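Local coordinates for cobalamin biosynthesis protein CobN (Mycobacterium tuberculosis, PDB 7C6O), which is the large catalytic subunit of cobaltochelatase, which inserts cobalt into the corrin ring during cobalamin biosynthesis, with ATP hydrolysis probably supplied by its partner subunits, at residues 149-154 with 166-171; 282-287 with 321-326; 621-626 with 1124-1129. All blocks are in the same frame, centred on the assembly; numbering follows the deposited sequence.

Overall arrangement
The three contacts follow one another along the chain and touch nowhere. Contact 1 is peripheral, its centre about 52 Å from that of the chain, where the loop after helix 146-161 folds back on that helix, which packs against the four-stranded parallel sheet near the N-terminus. Contact 2 is buried, about 18 Å from the chain centre, and joins two parallel strands of a seven-stranded mixed sheet; its centre is about 38 Å from that of contact 1. Contact 3 lies on the opposite side of the chain's centre from both, centre to centre about 50 Å from contact 2 and 85 Å from contact 1. The sodium ion at Asp125 and Ser127 belongs to none of them.

Contact 1 of 3, residues 149-154 with 166-171; sequences LRELHA and GFTPPV
Glu151, on helix 146-161, receives the backbone N-H of Thr168 from the loop that follows the same helix. Its side chain is bent, with CG placed beside the backbone N (chi1 -60°) and a second turn at chi2, which brings the carboxylate across Thr168. OE1 takes the bond from Thr168 N at 2.7 Å, nearly straight at 161° about the hydrogen; the donor meets the anti side of the carboxylate and lies 30° out of its plane. The same oxygen is 3.4 Å from Thr168 CB, while Glu151 CG packs 3.7 Å from that carbon, so the methylene part of the glutamate also rests on the threonine. A water donates to OE1 and to Gly166 O, at 3.0 Å from Glu151 OE1, bridging the helix to the beginning of the loop.

One turn further on, Ala154 turns its methyl toward the loop. CB sits 3.4 Å from Gly166 O and 4.0 Å from Phe167 CB, but the phenyl ring itself leads off the contact and meets Phe155 edge-to-face. Elsewhere the returning chain is held by Tyr140 of helix 131-143, whose hydroxyl bonds Thr168 O, and by Asp158, which accepts from Gly166 N. This is a helix with its C-terminal connection folded back along its side, at the surface of the region containing the parallel sheet 42-46, 62-65, 84-89 and 110-114. With an N-H and a water both donating to OE1, the carboxylate is probably stabilised in its charged form.

Contact 2 of 3, residues 282-287 with 321-326; sequences PILQGL and IITVPF
Gln285 O takes two bonds from one residue, Thr323: the backbone N reaches it in the carbonyl plane at 3.3 Å, and the hydroxyl OG1 comes from above that plane at 2.7 Å. The hydroxyl gets there because chi1 of 74° sets OG1 between the backbone N and the carbonyl carbon. Thr323 CG2 turns instead to Leu284, its methyl 3.8 Å from Leu284 CD2, the two side chains crossing at about a right angle. Leu284 also lies alongside Ile321, both pointing the same way, with CG 4.0 Å from Ile321 CB.

The segments belong to adjacent parallel strands of a seven-stranded mixed sheet, joined by a beta-alpha-beta crossover through helices 293-298 and 305-313. Before Thr323 the pairing is regular: Ile321 N donates to Ile283 O, and Gln285 N to Ile321 O at 2.7 Å. Beyond it the register slips by one residue. Gln285 pairs with Ile322 but Leu287 with Pro325, a beta bulge in strand 321-331 at Thr323 and Val324, where Thr323 has an unusual psi of -128°. After the bulge Leu287 N reaches Val324 O from 42° above the carbonyl plane, and Phe326 N closes on Leu287 O at 3.0 Å. Gly286 packs against the Phe326 ring, its O lying at the ring edge, 3.6 Å from Phe326 CE1.

Strand 283-289 has strand 246-249 on its other side. Helix 343-361 packs on Ile321, Val324 and Phe326, and helix 305-313 on Leu287 and Ile322. The amide of Gln285 turns outward from the pair: OE1 accepts from Arg320 and NE2 donates to Val251 O.

Contact 3 of 3, residues 621-626 with 1124-1129; sequences ETYGDI and VNPRWM
A proline-on-tyrosine CH-pi contact joins the turn leading into helix 624-642 to the start of helix 1126-1132, two parts of the chain nearly 500 residues apart that meet near the surface. Pro1126 lays CD over the middle of the Tyr623 ring, 3.5 Å from its centroid and only 10° off the ring normal. Pro1126 CG continues the coverage toward the root of the side chain, 4.0 Å from Tyr623 CB. With CG tucked between its own backbone N and carbonyl carbon, the tyrosine extends its ring from the turn toward residues 1124-1126.

Farther along the ring, Asn1125 brings its CG within 3.8 Å of Tyr623 CE1, with amide and ring planes inclined by 34°. At the far end Val1124 CG2 sits 3.7 Å from Tyr623 OH; that hydroxyl is hydrogen-bonded to Arg1120 O in the preceding helix 1111-1123.

Asn1125 is the N-cap of helix 1126-1132: its OD1 accepts from Arg1127 N at 3.0 Å, the donor standing 35° out of the carbonyl plane. The side-chain nitrogen ND2 donates both to Ala1121 O and to Ala620 O, so one amide caps helix 1126-1132, bonds the last turn of helix 1111-1123 and reaches the residue just before 621-626.

At the edge of the contact Glu621 CB comes to 4.3 Å from Arg1127 CD, a contact of their aliphatic parts. Their charges are directed elsewhere: Glu621 OE1 forms a salt bridge with Arg619, and Arg1127 has a long, weak ion pair with Asp699.

Contact 1 of 3, residues 149-154 with 166-171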
ATOM      1  N   LEU A 149     -25.950 -35.127 -15.539  1.00 19.14           N
ATOM      2  CA  LEU A 149     -26.538 -34.575 -16.755  1.00 17.59           C
ATOM      3  C   LEU A 149     -26.490 -35.577 -17.901  1.00 20.15           C
ATOM      4  O   LEU A 149     -27.407 -35.612 -18.731  1.00 18.10           O
ATOM      5  CB  LEU A 149     -25.831 -33.277 -17.150  1.00 20.44           C
ATOM      6  CG  LEU A 149     -26.503 -31.969 -16.714  1.00 19.76           C
ATOM      7  CD1 LEU A 149     -27.840 -31.788 -17.419  1.00 20.25           C
ATOM      8  CD2 LEU A 149     -26.679 -31.918 -15.200  1.00 17.05           C
ATOM      9  N   ARG A 150     -25.446 -36.406 -17.954  1.00 19.75           N
ATOM     10  CA  ARG A 150     -25.371 -37.428 -18.992  1.00 19.45           C
ATOM     11  C   ARG A 150     -26.427 -38.506 -18.773  1.00 17.54           C
ATOM     12  O   ARG A 150     -27.139 -38.894 -19.710  1.00 16.53           O
ATOM     13  CB  ARG A 150     -23.968 -38.037 -19.028  1.00 19.25           C
ATOM     14  CG  ARG A 150     -23.818 -39.185 -20.015  1.00 26.14           C
ATOM     15  CD  ARG A 150     -22.374 -39.658 -20.131  1.00 32.53           C
ATOM     16  NE  ARG A 150     -21.652 -39.543 -18.867  1.00 39.99           N
ATOM     17  CZ  ARG A 150     -20.670 -38.674 -18.644  1.00 39.33           C
ATOM     18  NH1 ARG A 150     -20.282 -37.846 -19.605  1.00 36.96           N
ATOM     19  NH2 ARG A 150     -20.074 -38.637 -17.462  1.00 43.15           N
ATOM     20  N   GLU A 151     -26.556 -38.991 -17.536  1.00 16.82           N
ATOM     21  CA  GLU A 151     -27.552 -40.020 -17.255  1.00 17.91           C
ATOM     22  C   GLU A 151     -28.970 -39.466 -17.328  1.00 18.59           C
ATOM     23  O   GLU A 151     -29.895 -40.198 -17.694  1.00 14.02           O
ATOM     24  CB  GLU A 151     -27.293 -40.652 -15.886  1.00 18.19           C
ATOM     25  CG  GLU A 151     -25.928 -41.318 -15.769  1.00 21.29           C
ATOM     26  CD  GLU A 151     -25.715 -42.401 -16.810  1.00 28.07           C
ATOM     27  OE1 GLU A 151     -26.594 -43.279 -16.950  1.00 25.61           O
ATOM     28  OE2 GLU A 151     -24.670 -42.367 -17.497  1.00 28.98           O
ATOM     29  N   LEU A 152     -29.159 -38.184 -16.994  1.00 17.84           N
ATOM     30  CA  LEU A 152     -30.485 -37.581 -17.108  1.00 16.00           C
ATOM     31  C   LEU A 152     -31.012 -37.673 -18.532  1.00 13.99           C
ATOM     32  O   LEU A 152     -32.187 -37.997 -18.748  1.00 12.05           O
ATOM     33  CB  LEU A 152     -30.450 -36.120 -16.656  1.00 15.62           C
ATOM     34  CG  LEU A 152     -31.750 -35.337 -16.881  1.00 14.74           C
ATOM     35  CD1 LEU A 152     -32.888 -35.874 -16.004  1.00 12.29           C
ATOM     36  CD2 LEU A 152     -31.531 -33.847 -16.644  1.00 15.62           C
ATOM     37  N   HIS A 153     -30.157 -37.388 -19.515  1.00 15.75           N
ATOM     38  CA  HIS A 153     -30.573 -37.468 -20.910  1.00 18.09           C
ATOM     39  C   HIS A 153     -31.068 -38.869 -21.249  1.00 19.57           C
ATOM     40  O   HIS A 153     -32.126 -39.035 -21.867  1.00 17.19           O
ATOM     41  CB  HIS A 153     -29.411 -37.069 -21.820  1.00 16.70           C
ATOM     42  CG  HIS A 153     -29.797 -36.894 -23.254  1.00 19.20           C
ATOM     43  ND1 HIS A 153     -30.168 -37.949 -24.061  1.00 19.58           N
ATOM     44  CD2 HIS A 153     -29.861 -35.786 -24.032  1.00 19.19           C
ATOM     45  CE1 HIS A 153     -30.449 -37.497 -25.271  1.00 20.81           C
ATOM     46  NE2 HIS A 153     -30.271 -36.189 -25.280  1.00 19.83           N
ATOM     47  N   ALA A 154     -30.316 -39.892 -20.838  1.00 15.44           N
ATOM     48  CA  ALA A 154     -30.712 -41.266 -21.126  1.00 15.26           C
ATOM     49  C   ALA A 154     -31.949 -41.665 -20.329  1.00 16.75           C
ATOM     50  O   ALA A 154     -32.831 -42.359 -20.850  1.00 14.94           O
ATOM     51  CB  ALA A 154     -29.551 -42.215 -20.831  1.00 14.50           C
ATOM     52  N   GLY A 166     -30.336 -47.179 -21.657  1.00 24.83           N
ATOM     53  CA  GLY A 166     -29.918 -47.578 -20.330  1.00 20.50           C
ATOM     54  C   GLY A 166     -29.408 -46.381 -19.555  1.00 21.64           C
ATOM     55  O   GLY A 166     -28.878 -45.436 -20.148  1.00 22.51           O
ATOM     56  N   PHE A 167     -29.560 -46.397 -18.233  1.00 19.65           N
ATOM     57  CA  PHE A 167     -29.170 -45.252 -17.428  1.00 18.65           C
ATOM     58  C   PHE A 167     -28.846 -45.703 -16.012  1.00 19.48           C
ATOM     59  O   PHE A 167     -29.333 -46.731 -15.533  1.00 24.57           O
ATOM     60  CB  PHE A 167     -30.270 -44.178 -17.406  1.00 17.33           C
ATOM     61  CG  PHE A 167     -31.611 -44.689 -16.950  1.00 18.91           C
ATOM     62  CD1 PHE A 167     -31.920 -44.766 -15.602  1.00 19.97           C
ATOM     63  CD2 PHE A 167     -32.563 -45.088 -17.876  1.00 19.18           C
ATOM     64  CE1 PHE A 167     -33.150 -45.236 -15.181  1.00 22.32           C
ATOM     65  CE2 PHE A 167     -33.796 -45.558 -17.462  1.00 20.61           C
ATOM     66  CZ  PHE A 167     -34.090 -45.632 -16.113  1.00 23.66           C
ATOM     67  N   THR A 168     -28.021 -44.909 -15.347  1.00 22.81           N
ATOM     68  CA  THR A 168     -27.588 -44.944 -13.960  1.00 25.22           C
ATOM     69  C   THR A 168     -28.448 -44.005 -13.124  1.00 22.74           C
ATOM     70  O   THR A 168     -28.786 -42.906 -13.578  1.00 22.51           O
ATOM     71  CB  THR A 168     -26.116 -44.531 -13.854  1.00 28.86           C
ATOM     72  OG1 THR A 168     -25.309 -45.459 -14.587  1.00 31.27           O
ATOM     73  CG2 THR A 168     -25.650 -44.498 -12.405  1.00 31.76           C
ATOM     74  N   PRO A 169     -28.844 -44.414 -11.922  1.00 22.93           N
ATOM     75  CA  PRO A 169     -29.594 -43.514 -11.035  1.00 22.89           C
ATOM     76  C   PRO A 169     -28.781 -42.276 -10.700  1.00 22.85           C
ATOM     77  O   PRO A 169     -27.559 -42.255 -10.907  1.00 23.98           O
ATOM     78  CB  PRO A 169     -29.839 -44.375  -9.785  1.00 25.39           C
ATOM     79  CG  PRO A 169     -29.759 -45.782 -10.274  1.00 28.71           C
ATOM     80  CD  PRO A 169     -28.738 -45.777 -11.371  1.00 24.37           C
ATOM     81  N   PRO A 170     -29.421 -41.224 -10.187  1.00 19.58           N
ATOM     82  CA  PRO A 170     -28.665 -40.031  -9.784  1.00 17.71           C
ATOM     83  C   PRO A 170     -27.619 -40.369  -8.732  1.00 20.67           C
ATOM     84  O   PRO A 170     -27.852 -41.184  -7.835  1.00 22.88           O
ATOM     85  CB  PRO A 170     -29.745 -39.099  -9.220  1.00 15.63           C
ATOM     86  CG  PRO A 170     -31.022 -39.568  -9.846  1.00 16.91           C
ATOM     87  CD  PRO A 170     -30.872 -41.051 -10.000  1.00 19.42           C
ATOM     88  N   VAL A 171     -26.454 -39.738  -8.852  1.00 22.45           N
ATOM     89  CA  VAL A 171     -25.354 -39.928  -7.916  1.00 25.17           C
ATOM     90  C   VAL A 171     -25.128 -38.630  -7.157  1.00 25.18           C
ATOM     91  O   VAL A 171     -25.131 -37.542  -7.744  1.00 23.95           O
ATOM     92  CB  VAL A 171     -24.062 -40.385  -8.624  1.00 28.30           C
ATOM     93  CG1 VAL A 171     -24.239 -41.783  -9.193  1.00 30.50           C
ATOM     94  CG2 VAL A 171     -23.666 -39.404  -9.721  1.00 29.58           C
TER
HETATM   95  O   HOH W   1     -26.427 -44.033 -19.807  1.00 35.94           O

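Contact 2 of 3, residues 282-287 with 321-326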
ATOM      1  N   PRO A 282       2.719 -22.380   2.927  1.00 19.68           N
ATOM      2  CA  PRO A 282       2.426 -21.185   2.129  1.00 18.21           C
ATOM      3  C   PRO A 282       1.127 -21.352   1.360  1.00 19.85           C
ATOM      4  O   PRO A 282       0.854 -22.409   0.784  1.00 18.01           O
ATOM      5  CB  PRO A 282       3.629 -21.081   1.182  1.00 18.35           C
ATOM      6  CG  PRO A 282       4.704 -21.877   1.838  1.00 19.83           C
ATOM      7  CD  PRO A 282       3.996 -22.998   2.535  1.00 18.48           C
ATOM      8  N   ILE A 283       0.320 -20.299   1.366  1.00 18.97           N
ATOM      9  CA  ILE A 283      -0.971 -20.276   0.686  1.00 16.70           C
ATOM     10  C   ILE A 283      -0.915 -19.142  -0.327  1.00 17.17           C
ATOM     11  O   ILE A 283      -0.854 -17.966   0.051  1.00 16.08           O
ATOM     12  CB  ILE A 283      -2.134 -20.093   1.671  1.00 15.82           C
ATOM     13  CG1 ILE A 283      -2.125 -21.216   2.714  1.00 17.24           C
ATOM     14  CG2 ILE A 283      -3.466 -20.039   0.929  1.00 15.96           C
ATOM     15  CD1 ILE A 283      -3.222 -21.104   3.760  1.00 16.06           C
ATOM     16  N   LEU A 284      -0.928 -19.487  -1.611  1.00 14.47           N
ATOM     17  CA  LEU A 284      -0.709 -18.529  -2.685  1.00 13.10           C
ATOM     18  C   LEU A 284      -1.994 -18.344  -3.476  1.00 14.73           C
ATOM     19  O   LEU A 284      -2.632 -19.326  -3.868  1.00 17.94           O
ATOM     20  CB  LEU A 284       0.416 -18.994  -3.613  1.00 11.99           C
ATOM     21  CG  LEU A 284       1.783 -19.259  -2.974  1.00 18.41           C
ATOM     22  CD1 LEU A 284       1.889 -20.688  -2.439  1.00 21.27           C
ATOM     23  CD2 LEU A 284       2.905 -18.973  -3.957  1.00 21.91           C
ATOM     24  N   GLN A 285      -2.370 -17.089  -3.710  1.00 16.66           N
ATOM     25  CA  GLN A 285      -3.542 -16.791  -4.525  1.00 17.17           C
ATOM     26  C   GLN A 285      -3.143 -16.817  -5.996  1.00 18.33           C
ATOM     27  O   GLN A 285      -2.410 -15.941  -6.467  1.00 16.68           O
ATOM     28  CB  GLN A 285      -4.140 -15.438  -4.152  1.00 16.03           C
ATOM     29  CG  GLN A 285      -5.512 -15.193  -4.768  1.00 17.84           C
ATOM     30  CD  GLN A 285      -6.632 -15.813  -3.952  1.00 17.01           C
ATOM     31  OE1 GLN A 285      -6.559 -15.865  -2.728  1.00 18.22           O
ATOM     32  NE2 GLN A 285      -7.675 -16.287  -4.628  1.00 15.24           N
ATOM     33  N   GLY A 286      -3.611 -17.831  -6.719  1.00 16.43           N
ATOM     34  CA  GLY A 286      -3.478 -17.845  -8.161  1.00 16.60           C
ATOM     35  C   GLY A 286      -4.660 -17.131  -8.777  1.00 16.86           C
ATOM     36  O   GLY A 286      -5.803 -17.565  -8.612  1.00 15.74           O
ATOM     37  N   LEU A 287      -4.408 -16.030  -9.476  1.00 15.33           N
ATOM     38  CA  LEU A 287      -5.492 -15.166  -9.919  1.00 15.27           C
ATOM     39  C   LEU A 287      -6.197 -15.769 -11.130  1.00 17.92           C
ATOM     40  O   LEU A 287      -5.552 -16.248 -12.068  1.00 19.75           O
ATOM     41  CB  LEU A 287      -4.960 -13.770 -10.240  1.00 14.51           C
ATOM     42  CG  LEU A 287      -4.170 -13.088  -9.117  1.00 15.38           C
ATOM     43  CD1 LEU A 287      -3.648 -11.738  -9.574  1.00 14.86           C
ATOM     44  CD2 LEU A 287      -5.019 -12.937  -7.857  1.00 18.11           C
ATOM     45  N   ILE A 321      -0.279 -15.249  -0.194  1.00 12.40           N
ATOM     46  CA  ILE A 321       0.702 -14.654  -1.096  1.00 13.06           C
ATOM     47  C   ILE A 321       0.028 -14.358  -2.429  1.00 13.62           C
ATOM     48  O   ILE A 321      -0.574 -15.247  -3.043  1.00 15.38           O
ATOM     49  CB  ILE A 321       1.904 -15.594  -1.280  1.00 14.77           C
ATOM     50  CG1 ILE A 321       2.526 -15.946   0.074  1.00 15.33           C
ATOM     51  CG2 ILE A 321       2.933 -14.979  -2.209  1.00 13.32           C
ATOM     52  CD1 ILE A 321       3.611 -16.999  -0.016  1.00 18.61           C
ATOM     53  N   ILE A 322       0.129 -13.113  -2.882  1.00 15.30           N
ATOM     54  CA  ILE A 322      -0.490 -12.689  -4.136  1.00 15.34           C
ATOM     55  C   ILE A 322       0.470 -12.994  -5.280  1.00 13.87           C
ATOM     56  O   ILE A 322       1.608 -12.513  -5.287  1.00 13.76           O
ATOM     57  CB  ILE A 322      -0.846 -11.194  -4.096  1.00 14.74           C
ATOM     58  CG1 ILE A 322      -1.714 -10.876  -2.873  1.00 13.79           C
ATOM     59  CG2 ILE A 322      -1.530 -10.769  -5.386  1.00 12.90           C
ATOM     60  CD1 ILE A 322      -3.014 -11.642  -2.827  1.00 14.56           C
ATOM     61  N   THR A 323       0.027 -13.781  -6.250  1.00 13.74           N
ATOM     62  CA  THR A 323       0.855 -14.141  -7.400  1.00 16.34           C
ATOM     63  C   THR A 323       0.299 -13.461  -8.654  1.00 12.99           C
ATOM     64  O   THR A 323       0.155 -12.233  -8.647  1.00 17.22           O
ATOM     65  CB  THR A 323       0.975 -15.658  -7.516  1.00 16.16           C
ATOM     66  OG1 THR A 323      -0.251 -16.216  -8.015  1.00 16.38           O
ATOM     67  CG2 THR A 323       1.310 -16.279  -6.160  1.00 17.41           C
ATOM     68  N   VAL A 324       0.038 -14.192  -9.733  1.00 11.40           N
ATOM     69  CA  VAL A 324      -0.264 -13.602 -11.036  1.00 14.15           C
ATOM     70  C   VAL A 324      -1.493 -14.292 -11.623  1.00 15.68           C
ATOM     71  O   VAL A 324      -1.918 -15.332 -11.099  1.00 16.26           O
ATOM     72  CB  VAL A 324       0.950 -13.709 -11.977  1.00 14.44           C
ATOM     73  CG1 VAL A 324       2.177 -13.047 -11.357  1.00 13.93           C
ATOM     74  CG2 VAL A 324       1.238 -15.162 -12.331  1.00 13.66           C
ATOM     75  N   PRO A 325      -2.097 -13.769 -12.696  1.00 15.41           N
ATOM     76  CA  PRO A 325      -3.261 -14.451 -13.287  1.00 12.99           C
ATOM     77  C   PRO A 325      -2.828 -15.584 -14.206  1.00 13.41           C
ATOM     78  O   PRO A 325      -2.046 -15.377 -15.136  1.00 17.30           O
ATOM     79  CB  PRO A 325      -3.969 -13.342 -14.078  1.00 15.94           C
ATOM     80  CG  PRO A 325      -3.251 -12.059 -13.731  1.00 19.80           C
ATOM     81  CD  PRO A 325      -1.873 -12.461 -13.329  1.00 16.01           C
ATOM     82  N   PHE A 326      -3.337 -16.790 -13.946  1.00 15.06           N
ATOM     83  CA  PHE A 326      -3.048 -17.928 -14.808  1.00 16.97           C
ATOM     84  C   PHE A 326      -4.244 -18.381 -15.636  1.00 19.51           C
ATOM     85  O   PHE A 326      -4.087 -19.275 -16.475  1.00 18.02           O
ATOM     86  CB  PHE A 326      -2.521 -19.114 -13.985  1.00 15.59           C
ATOM     87  CG  PHE A 326      -3.574 -19.819 -13.177  1.00 18.14           C
ATOM     88  CD1 PHE A 326      -3.942 -19.345 -11.929  1.00 18.59           C
ATOM     89  CD2 PHE A 326      -4.179 -20.972 -13.657  1.00 17.89           C
ATOM     90  CE1 PHE A 326      -4.902 -19.997 -11.179  1.00 20.78           C
ATOM     91  CE2 PHE A 326      -5.142 -21.629 -12.911  1.00 18.47           C
ATOM     92  CZ  PHE A 326      -5.505 -21.143 -11.672  1.00 21.15           C
TER

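Contact 3 of 3, residues 621-626 with 1124-1129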
ATOM      1  N   GLU A 621      10.349  18.016  23.759  1.00 14.58           N
ATOM      2  CA  GLU A 621      10.830  18.855  24.857  1.00 18.21           C
ATOM      3  C   GLU A 621      11.431  20.164  24.351  1.00 19.91           C
ATOM      4  O   GLU A 621      11.421  20.436  23.146  1.00 19.11           O
ATOM      5  CB  GLU A 621      11.847  18.096  25.718  1.00 20.24           C
ATOM      6  CG  GLU A 621      11.263  16.912  26.481  1.00 25.41           C
ATOM      7  CD  GLU A 621      10.128  17.308  27.416  1.00 34.32           C
ATOM      8  OE1 GLU A 621       9.196  16.494  27.598  1.00 38.55           O
ATOM      9  OE2 GLU A 621      10.160  18.428  27.969  1.00 36.54           O
ATOM     10  N   THR A 622      11.943  20.987  25.262  1.00 15.23           N
ATOM     11  CA  THR A 622      12.521  22.275  24.905  1.00 18.79           C
ATOM     12  C   THR A 622      14.022  22.283  25.158  1.00 16.70           C
ATOM     13  O   THR A 622      14.557  21.472  25.919  1.00 16.33           O
ATOM     14  CB  THR A 622      11.866  23.420  25.687  1.00 20.93           C
ATOM     15  OG1 THR A 622      12.034  23.199  27.093  1.00 23.94           O
ATOM     16  CG2 THR A 622      10.389  23.508  25.363  1.00 21.83           C
ATOM     17  N   TYR A 623      14.691  23.234  24.515  1.00 16.12           N
ATOM     18  CA  TYR A 623      16.136  23.380  24.603  1.00 16.32           C
ATOM     19  C   TYR A 623      16.493  24.798  24.191  1.00 15.99           C
ATOM     20  O   TYR A 623      15.712  25.478  23.521  1.00 12.88           O
ATOM     21  CB  TYR A 623      16.858  22.367  23.707  1.00 12.07           C
ATOM     22  CG  TYR A 623      16.520  22.536  22.241  1.00 11.84           C
ATOM     23  CD1 TYR A 623      15.410  21.909  21.689  1.00 14.45           C
ATOM     24  CD2 TYR A 623      17.300  23.338  21.414  1.00 12.39           C
ATOM     25  CE1 TYR A 623      15.089  22.068  20.352  1.00 14.06           C
ATOM     26  CE2 TYR A 623      16.986  23.506  20.076  1.00 17.24           C
ATOM     27  CZ  TYR A 623      15.879  22.868  19.552  1.00 15.41           C
ATOM     28  OH  TYR A 623      15.566  23.028  18.221  1.00 15.94           O
ATOM     29  N   GLY A 624      17.685  25.229  24.595  1.00 15.54           N
ATOM     30  CA  GLY A 624      18.218  26.503  24.139  1.00 14.64           C
ATOM     31  C   GLY A 624      17.265  27.659  24.366  1.00 10.61           C
ATOM     32  O   GLY A 624      16.639  27.786  25.426  1.00 12.31           O
ATOM     33  N   ASP A 625      17.134  28.512  23.348  1.00 10.25           N
ATOM     34  CA  ASP A 625      16.330  29.719  23.496  1.00 14.04           C
ATOM     35  C   ASP A 625      14.837  29.426  23.532  1.00 13.16           C
ATOM     36  O   ASP A 625      14.065  30.269  24.003  1.00 13.95           O
ATOM     37  CB  ASP A 625      16.648  30.702  22.370  1.00 14.56           C
ATOM     38  CG  ASP A 625      17.947  31.449  22.605  1.00 18.91           C
ATOM     39  OD1 ASP A 625      18.336  31.609  23.784  1.00 18.21           O
ATOM     40  OD2 ASP A 625      18.575  31.878  21.615  1.00 20.65           O
ATOM     41  N   ILE A 626      14.411  28.264  23.037  1.00 14.35           N
ATOM     42  CA  ILE A 626      13.024  27.852  23.218  1.00 16.10           C
ATOM     43  C   ILE A 626      12.736  27.616  24.693  1.00 14.91           C
ATOM     44  O   ILE A 626      11.695  28.033  25.216  1.00 15.38           O
ATOM     45  CB  ILE A 626      12.725  26.600  22.372  1.00 20.06           C
ATOM     46  CG1 ILE A 626      12.775  26.937  20.882  1.00 25.71           C
ATOM     47  CG2 ILE A 626      11.373  26.021  22.730  1.00 21.34           C
ATOM     48  CD1 ILE A 626      12.664  25.722  19.990  1.00 29.03           C
ATOM     49  N   VAL A1124      17.060  20.203  14.243  1.00 12.76           N
ATOM     50  CA  VAL A1124      18.184  20.662  15.053  1.00 15.12           C
ATOM     51  C   VAL A1124      17.917  20.465  16.544  1.00 16.11           C
ATOM     52  O   VAL A1124      18.561  21.098  17.383  1.00 15.53           O
ATOM     53  CB  VAL A1124      18.549  22.123  14.738  1.00 17.00           C
ATOM     54  CG1 VAL A1124      19.047  22.246  13.307  1.00 17.34           C
ATOM     55  CG2 VAL A1124      17.361  23.038  14.977  1.00 19.41           C
ATOM     56  N   ASN A1125      16.972  19.600  16.885  1.00 13.76           N
ATOM     57  CA  ASN A1125      16.727  19.247  18.276  1.00 13.64           C
ATOM     58  C   ASN A1125      17.885  18.398  18.782  1.00 13.55           C
ATOM     59  O   ASN A1125      18.125  17.311  18.238  1.00 12.63           O
ATOM     60  CB  ASN A1125      15.404  18.490  18.394  1.00 16.21           C
ATOM     61  CG  ASN A1125      14.970  18.280  19.831  1.00 16.32           C
ATOM     62  OD1 ASN A1125      15.794  18.169  20.736  1.00 18.84           O
ATOM     63  ND2 ASN A1125      13.660  18.224  20.045  1.00 13.38           N
ATOM     64  N   PRO A1126      18.625  18.838  19.804  1.00 14.65           N
ATOM     65  CA  PRO A1126      19.776  18.044  20.263  1.00 15.14           C
ATOM     66  C   PRO A1126      19.406  16.637  20.699  1.00 14.54           C
ATOM     67  O   PRO A1126      20.244  15.733  20.603  1.00 16.20           O
ATOM     68  CB  PRO A1126      20.337  18.875  21.429  1.00 17.00           C
ATOM     69  CG  PRO A1126      19.215  19.775  21.848  1.00 17.91           C
ATOM     70  CD  PRO A1126      18.444  20.067  20.594  1.00 16.88           C
ATOM     71  N   ARG A1127      18.170  16.418  21.158  1.00 13.94           N
ATOM     72  CA  ARG A1127      17.753  15.071  21.536  1.00 13.84           C
ATOM     73  C   ARG A1127      17.685  14.153  20.321  1.00 17.09           C
ATOM     74  O   ARG A1127      18.083  12.984  20.397  1.00 17.20           O
ATOM     75  CB  ARG A1127      16.401  15.115  22.251  1.00 17.33           C
ATOM     76  CG  ARG A1127      16.453  15.695  23.657  1.00 22.61           C
ATOM     77  CD  ARG A1127      15.076  15.688  24.306  1.00 25.21           C
ATOM     78  NE  ARG A1127      14.408  14.399  24.147  0.82 29.73           N
ATOM     79  CZ  ARG A1127      14.642  13.334  24.909  0.49 31.12           C
ATOM     80  NH1 ARG A1127      15.531  13.398  25.891  0.63 30.43           N
ATOM     81  NH2 ARG A1127      13.987  12.202  24.689  1.00 30.82           N
ATOM     82  N   TRP A1128      17.185  14.663  19.193  1.00 14.44           N
ATOM     83  CA  TRP A1128      17.118  13.844  17.986  1.00 13.02           C
ATOM     84  C   TRP A1128      18.499  13.630  17.383  1.00 13.58           C
ATOM     85  O   TRP A1128      18.818  12.524  16.932  1.00 15.26           O
ATOM     86  CB  TRP A1128      16.188  14.480  16.954  1.00 11.55           C
ATOM     87  CG  TRP A1128      16.106  13.671  15.697  1.00 11.23           C
ATOM     88  CD1 TRP A1128      15.330  12.569  15.482  1.00 14.45           C
ATOM     89  CD2 TRP A1128      16.850  13.880  14.492  1.00 12.80           C
ATOM     90  NE1 TRP A1128      15.538  12.082  14.214  1.00 13.82           N
ATOM     91  CE2 TRP A1128      16.466  12.871  13.585  1.00 16.29           C
ATOM     92  CE3 TRP A1128      17.801  14.823  14.091  1.00 12.16           C
ATOM     93  CZ2 TRP A1128      16.998  12.781  12.300  1.00 16.76           C
ATOM     94  CZ3 TRP A1128      18.325  14.734  12.813  1.00 15.37           C
ATOM     95  CH2 TRP A1128      17.925  13.719  11.934  1.00 16.19           C
ATOM     96  N   MET A1129      19.330  14.676  17.352  1.00 14.60           N
ATOM     97  CA  MET A1129      20.675  14.516  16.809  1.00 17.04           C
ATOM     98  C   MET A1129      21.481  13.518  17.631  1.00 14.79           C
ATOM     99  O   MET A1129      22.198  12.681  17.071  1.00 14.11           O
ATOM    100  CB  MET A1129      21.386  15.868  16.741  1.00 17.20           C
ATOM    101  CG  MET A1129      20.748  16.844  15.767  1.00 17.07           C
ATOM    102  SD  MET A1129      21.750  18.311  15.452  1.00 18.85           S
ATOM    103  CE  MET A1129      23.178  17.571  14.658  1.00 20.95           C
TER